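Local atomic coordinates of toxin-like protein (Paenibacillus larvae subsp. larvae BRL-230010, PDB entry 5DZQ), a protein that probably acts as a C3-like mono-ADP-ribosyltransferase toxin, transferring ADP-ribose from NAD+ to a target protein. Residues B[183-195]-B[200-212]. Sequence-based numbering, arbitrary orientation.
Sequences LPRNTKYKIDKMY and KGSETIKIEATVQ
Met-194 and Ile-207 form a non-hydrogen-bonded antiparallel pair on the buried face, their side chains alongside each other with Met-194 CG 4.1 Å from Ile-207 CG1. Met-194 runs extended, CG anti to the backbone N (chi1 -160°), which carries CE on to Ile-205 CG2. Ile-207 CG2 meets Ile-191 CG2, Tyr-189 CD2 lies 3.7 Å from Ala-209 CB, and Val-211 CG2 faces Leu-183 CD2 tip to tip. Helix 118-128 covers the Met-194 and Ile-191 part of this apolar row.

The strands belong to the hairpin 187-198/203-211 of the mixed sheet in this ADP-ribosyltransferase fold, with 132-135 and 154-160 flanking it. A classic beta bulge interrupts the pairing: Glu-208 O accepts from both Asp-192 N (2.7 Å) and Lys-193 N (3.2 Å), shifting the register by one.

The other face is polar but closely packed around Tyr-195: Lys-206 CG sits over one face of its ring, 4.0 Å from the centroid. Glu-208 OE2 lies at the ring edge, accepting from Tyr-195 OH (2.6 Å), which stands 54° out of the carboxylate plane, while Lys-206 NZ, in a salt bridge with the carboxylate, donates to the anti lone pair of the same oxygen. The loose, solvent side belongs to Lys-188 and Lys-193, whose ammonium ends run away from the partner strand, and to exposed Asp-192, yet its OD2 accepts a hydrogen bond from Thr-210 OG1 (2.5 Å) on its syn lone pair and also hydrogen-bonds a glycerol, probably left from the crystallisation liquor.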
loop_
_atom_site.group_PDB
_atom_site.type_symbol
_atom_site.label_atom_id
_atom_site.label_comp_id
_atom_site.label_asym_id
_atom_site.label_seq_id
_atom_site.Cartn_x
_atom_site.Cartn_y
_atom_site.Cartn_z
ATOM N N LEU B 183 6.734 10.085 10.424
ATOM C CA LEU B 183 6.738 11.515 10.693
ATOM C C LEU B 183 5.308 12.014 10.866
ATOM O O LEU B 183 4.370 11.389 10.365
ATOM C CB LEU B 183 7.455 12.276 9.566
ATOM C CG LEU B 183 8.965 12.463 9.763
ATOM C CD1 LEU B 183 9.703 11.158 9.555
ATOM C CD2 LEU B 183 9.526 13.552 8.861
ATOM N N PRO B 184 5.132 13.135 11.602
ATOM C CA PRO B 184 3.800 13.714 11.797
ATOM C C PRO B 184 3.062 14.008 10.485
ATOM O O PRO B 184 3.673 14.231 9.434
ATOM C CB PRO B 184 4.092 15.031 12.539
ATOM C CG PRO B 184 5.376 14.783 13.254
ATOM C CD PRO B 184 6.169 13.852 12.370
ATOM N N ARG B 185 1.742 14.026 10.559
ATOM C CA ARG B 185 0.948 14.533 9.457
ATOM C C ARG B 185 1.257 16.029 9.290
ATOM O O ARG B 185 1.806 16.665 10.198
ATOM C CB ARG B 185 -0.541 14.295 9.700
ATOM C CG ARG B 185 -1.123 15.138 10.823
ATOM C CD ARG B 185 -2.555 14.741 11.100
ATOM N NE ARG B 185 -3.136 15.556 12.161
ATOM C CZ ARG B 185 -3.856 16.654 11.959
ATOM N NH1 ARG B 185 -4.099 17.089 10.732
ATOM N NH2 ARG B 185 -4.348 17.314 12.996
ATOM N N ASN B 186 0.934 16.571 8.120
ATOM C CA ASN B 186 1.273 17.957 7.754
ATOM C C ASN B 186 2.766 18.284 7.808
ATOM O O ASN B 186 3.148 19.433 8.027
ATOM C CB ASN B 186 0.501 18.949 8.633
ATOM C CG ASN B 186 -0.975 18.969 8.320
ATOM O OD1 ASN B 186 -1.391 18.614 7.218
ATOM N ND2 ASN B 186 -1.782 19.385 9.290
ATOM N N THR B 187 3.613 17.286 7.584
ATOM C CA THR B 187 5.051 17.543 7.521
ATOM C C THR B 187 5.352 18.441 6.332
ATOM O O THR B 187 4.800 18.252 5.249
ATOM C CB THR B 187 5.858 16.244 7.419
ATOM O OG1 THR B 187 5.897 15.621 8.707
ATOM C CG2 THR B 187 7.287 16.517 6.976
ATOM N N LYS B 188 6.194 19.445 6.555
ATOM C CA LYS B 188 6.584 20.366 5.498
ATOM C C LYS B 188 7.994 20.024 5.093
ATOM O O LYS B 188 8.844 19.799 5.949
ATOM C CB LYS B 188 6.484 21.828 5.961
ATOM C CG LYS B 188 5.037 22.313 6.155
ATOM C CD LYS B 188 4.936 23.825 6.205
ATOM C CE LYS B 188 3.468 24.277 6.193
ATOM N NZ LYS B 188 3.331 25.746 5.943
ATOM N N TYR B 189 8.240 19.960 3.790
ATOM C CA TYR B 189 9.564 19.641 3.307
ATOM C C TYR B 189 9.898 20.488 2.087
ATOM O O TYR B 189 9.036 20.765 1.247
ATOM C CB TYR B 189 9.680 18.141 2.989
ATOM C CG TYR B 189 8.701 17.641 1.957
ATOM C CD1 TYR B 189 7.426 17.229 2.322
ATOM C CD2 TYR B 189 9.056 17.562 0.615
ATOM C CE1 TYR B 189 6.522 16.765 1.376
ATOM C CE2 TYR B 189 8.164 17.099 -0.335
ATOM C CZ TYR B 189 6.899 16.700 0.053
ATOM O OH TYR B 189 6.011 16.246 -0.885
ATOM N N LYS B 190 11.152 20.922 2.016
ATOM C CA LYS B 190 11.607 21.717 0.892
ATOM C C LYS B 190 12.263 20.822 -0.142
ATOM O O LYS B 190 13.179 20.059 0.170
ATOM C CB LYS B 190 12.579 22.801 1.349
ATOM C CG LYS B 190 13.169 23.614 0.210
ATOM C CD LYS B 190 14.287 24.501 0.722
ATOM C CE LYS B 190 14.884 25.330 -0.393
ATOM N NZ LYS B 190 13.885 26.293 -0.917
ATOM N N ILE B 191 11.799 20.913 -1.378
ATOM C CA ILE B 191 12.391 20.119 -2.435
ATOM C C ILE B 191 13.685 20.800 -2.861
ATOM O O ILE B 191 13.666 21.886 -3.445
ATOM C CB ILE B 191 11.421 19.948 -3.609
ATOM C CG1 ILE B 191 10.243 19.083 -3.151
ATOM C CG2 ILE B 191 12.121 19.331 -4.812
ATOM C CD1 ILE B 191 9.193 18.853 -4.200
ATOM N N ASP B 192 14.809 20.176 -2.515
ATOM C CA ASP B 192 16.124 20.773 -2.740
ATOM C C ASP B 192 16.577 20.564 -4.177
ATOM O O ASP B 192 17.157 21.451 -4.793
ATOM C CB ASP B 192 17.167 20.178 -1.783
ATOM C CG ASP B 192 16.898 20.511 -0.316
ATOM O OD1 ASP B 192 16.690 21.697 0.016
ATOM O OD2 ASP B 192 16.915 19.577 0.514
ATOM N N LYS B 193 16.309 19.379 -4.709
ATOM C CA LYS B 193 16.777 19.027 -6.042
ATOM C C LYS B 193 15.854 17.992 -6.652
ATOM O O LYS B 193 15.248 17.192 -5.944
ATOM C CB LYS B 193 18.210 18.498 -5.978
ATOM C CG LYS B 193 18.988 18.584 -7.278
ATOM C CD LYS B 193 20.429 18.151 -7.056
ATOM C CE LYS B 193 21.310 18.442 -8.264
ATOM N NZ LYS B 193 22.739 18.074 -8.001
ATOM N N MET B 194 15.746 18.004 -7.970
ATOM C CA MET B 194 14.876 17.065 -8.659
ATOM C C MET B 194 15.504 16.669 -9.989
ATOM O O MET B 194 15.882 17.540 -10.773
ATOM C CB MET B 194 13.497 17.701 -8.864
ATOM C CG MET B 194 12.379 16.743 -9.112
ATOM S SD MET B 194 10.782 17.580 -8.914
ATOM C CE MET B 194 9.698 16.331 -9.586
ATOM N N TYR B 195 15.646 15.370 -10.244
ATOM C CA TYR B 195 16.270 14.937 -11.493
ATOM C C TYR B 195 15.904 13.523 -11.878
ATOM O O TYR B 195 15.313 12.776 -11.097
ATOM C CB TYR B 195 17.808 15.056 -11.420
ATOM C CG TYR B 195 18.453 14.344 -10.239
ATOM C CD1 TYR B 195 18.563 14.978 -9.005
ATOM C CD2 TYR B 195 18.967 13.061 -10.362
ATOM C CE1 TYR B 195 19.158 14.352 -7.928
ATOM C CE2 TYR B 195 19.566 12.418 -9.282
ATOM C CZ TYR B 195 19.659 13.075 -8.071
ATOM O OH TYR B 195 20.237 12.457 -6.990
ATOM N N LYS B 200 19.672 0.994 -16.285
ATOM C CA LYS B 200 19.828 0.101 -17.433
ATOM C C LYS B 200 18.509 -0.196 -18.135
ATOM O O LYS B 200 18.475 -0.292 -19.351
ATOM C CB LYS B 200 20.478 -1.224 -17.021
ATOM C CG LYS B 200 21.990 -1.277 -17.218
ATOM C CD LYS B 200 22.509 -2.652 -16.849
ATOM C CE LYS B 200 23.467 -2.600 -15.684
ATOM N NZ LYS B 200 23.529 -3.922 -15.017
ATOM N N GLY B 201 17.426 -0.345 -17.379
ATOM C CA GLY B 201 16.159 -0.709 -17.989
ATOM C C GLY B 201 14.985 0.096 -17.482
ATOM O O GLY B 201 13.842 -0.343 -17.561
ATOM N N SER B 202 15.264 1.284 -16.964
ATOM C CA SER B 202 14.214 2.128 -16.404
ATOM C C SER B 202 14.754 3.521 -16.176
ATOM O O SER B 202 15.963 3.744 -16.247
ATOM C CB SER B 202 13.676 1.547 -15.091
ATOM O OG SER B 202 14.705 1.447 -14.114
ATOM N N GLU B 203 13.849 4.456 -15.924
ATOM C CA GLU B 203 14.233 5.796 -15.498
ATOM C C GLU B 203 13.439 6.136 -14.247
ATOM O O GLU B 203 12.239 5.867 -14.167
ATOM C CB GLU B 203 13.984 6.825 -16.608
ATOM C CG GLU B 203 14.840 6.590 -17.843
ATOM C CD GLU B 203 14.810 7.745 -18.820
ATOM O OE1 GLU B 203 13.866 8.559 -18.759
ATOM O OE2 GLU B 203 15.734 7.838 -19.651
ATOM N N THR B 204 14.119 6.724 -13.272
ATOM C CA THR B 204 13.526 7.034 -11.980
ATOM C C THR B 204 13.483 8.545 -11.758
ATOM O O THR B 204 14.470 9.246 -11.989
ATOM C CB THR B 204 14.329 6.358 -10.818
ATOM O OG1 THR B 204 14.390 4.939 -11.025
ATOM C CG2 THR B 204 13.689 6.656 -9.463
ATOM N N ILE B 205 12.341 9.053 -11.315
ATOM C CA ILE B 205 12.262 10.456 -10.964
ATOM C C ILE B 205 12.732 10.572 -9.535
ATOM O O ILE B 205 12.147 9.968 -8.635
ATOM C CB ILE B 205 10.835 11.012 -11.134
ATOM C CG1 ILE B 205 10.492 11.091 -12.625
ATOM C CG2 ILE B 205 10.714 12.379 -10.489
ATOM C CD1 ILE B 205 9.010 11.274 -12.911
ATOM N N LYS B 206 13.817 11.317 -9.336
ATOM C CA LYS B 206 14.457 11.436 -8.032
ATOM C C LYS B 206 14.122 12.780 -7.404
ATOM O O LYS B 206 14.282 13.823 -8.030
ATOM C CB LYS B 206 15.980 11.265 -8.164
ATOM C CG LYS B 206 16.787 11.431 -6.858
ATOM C CD LYS B 206 16.318 10.463 -5.774
ATOM C CE LYS B 206 17.480 9.811 -5.045
ATOM N NZ LYS B 206 18.317 10.746 -4.256
ATOM N N ILE B 207 13.625 12.746 -6.172
ATOM C CA ILE B 207 13.341 13.959 -5.417
ATOM C C ILE B 207 14.194 13.982 -4.159
ATOM O O ILE B 207 14.164 13.046 -3.373
ATOM C CB ILE B 207 11.841 14.067 -5.028
ATOM C CG1 ILE B 207 10.975 14.079 -6.290
ATOM C CG2 ILE B 207 11.607 15.333 -4.175
ATOM C CD1 ILE B 207 9.486 13.886 -6.033
ATOM N N GLU B 208 14.965 15.046 -3.974
ATOM C CA GLU B 208 15.749 15.200 -2.758
ATOM C C GLU B 208 15.184 16.365 -1.943
ATOM O O GLU B 208 15.061 17.484 -2.449
ATOM C CB GLU B 208 17.231 15.408 -3.099
ATOM C CG GLU B 208 17.769 14.253 -3.943
ATOM C CD GLU B 208 19.264 14.333 -4.185
ATOM O OE1 GLU B 208 19.834 15.431 -4.033
ATOM O OE2 GLU B 208 19.860 13.290 -4.529
ATOM N N ALA B 209 14.825 16.099 -0.687
ATOM C CA ALA B 209 14.105 17.086 0.112
ATOM C C ALA B 209 14.602 17.155 1.552
ATOM O O ALA B 209 15.211 16.212 2.063
ATOM C CB ALA B 209 12.610 16.790 0.094
ATOM N N THR B 210 14.335 18.284 2.197
ATOM C CA THR B 210 14.695 18.478 3.597
ATOM C C THR B 210 13.463 18.818 4.428
ATOM O O THR B 210 12.741 19.750 4.109
ATOM C CB THR B 210 15.736 19.595 3.758
ATOM O OG1 THR B 210 16.912 19.253 3.016
ATOM C CG2 THR B 210 16.106 19.766 5.222
ATOM N N VAL B 211 13.219 18.042 5.481
ATOM C CA VAL B 211 12.085 18.273 6.362
ATOM C C VAL B 211 12.292 19.576 7.130
ATOM O O VAL B 211 13.392 19.853 7.607
ATOM C CB VAL B 211 11.884 17.099 7.351
ATOM C CG1 VAL B 211 10.867 17.453 8.428
ATOM C CG2 VAL B 211 11.441 15.828 6.597
ATOM N N GLN B 212 11.245 20.386 7.214
ATOM C CA GLN B 212 11.283 21.599 8.026
ATOM C C GLN B 212 10.730 21.297 9.422
ATOM O O GLN B 212 11.359 21.628 10.433
ATOM C CB GLN B 212 10.479 22.720 7.369
ATOM C CG GLN B 212 10.647 22.830 5.868
ATOM C CD GLN B 212 12.015 23.348 5.459
ATOM O OE1 GLN B 212 12.280 24.545 5.522
ATOM N NE2 GLN B 212 12.885 22.445 5.028
#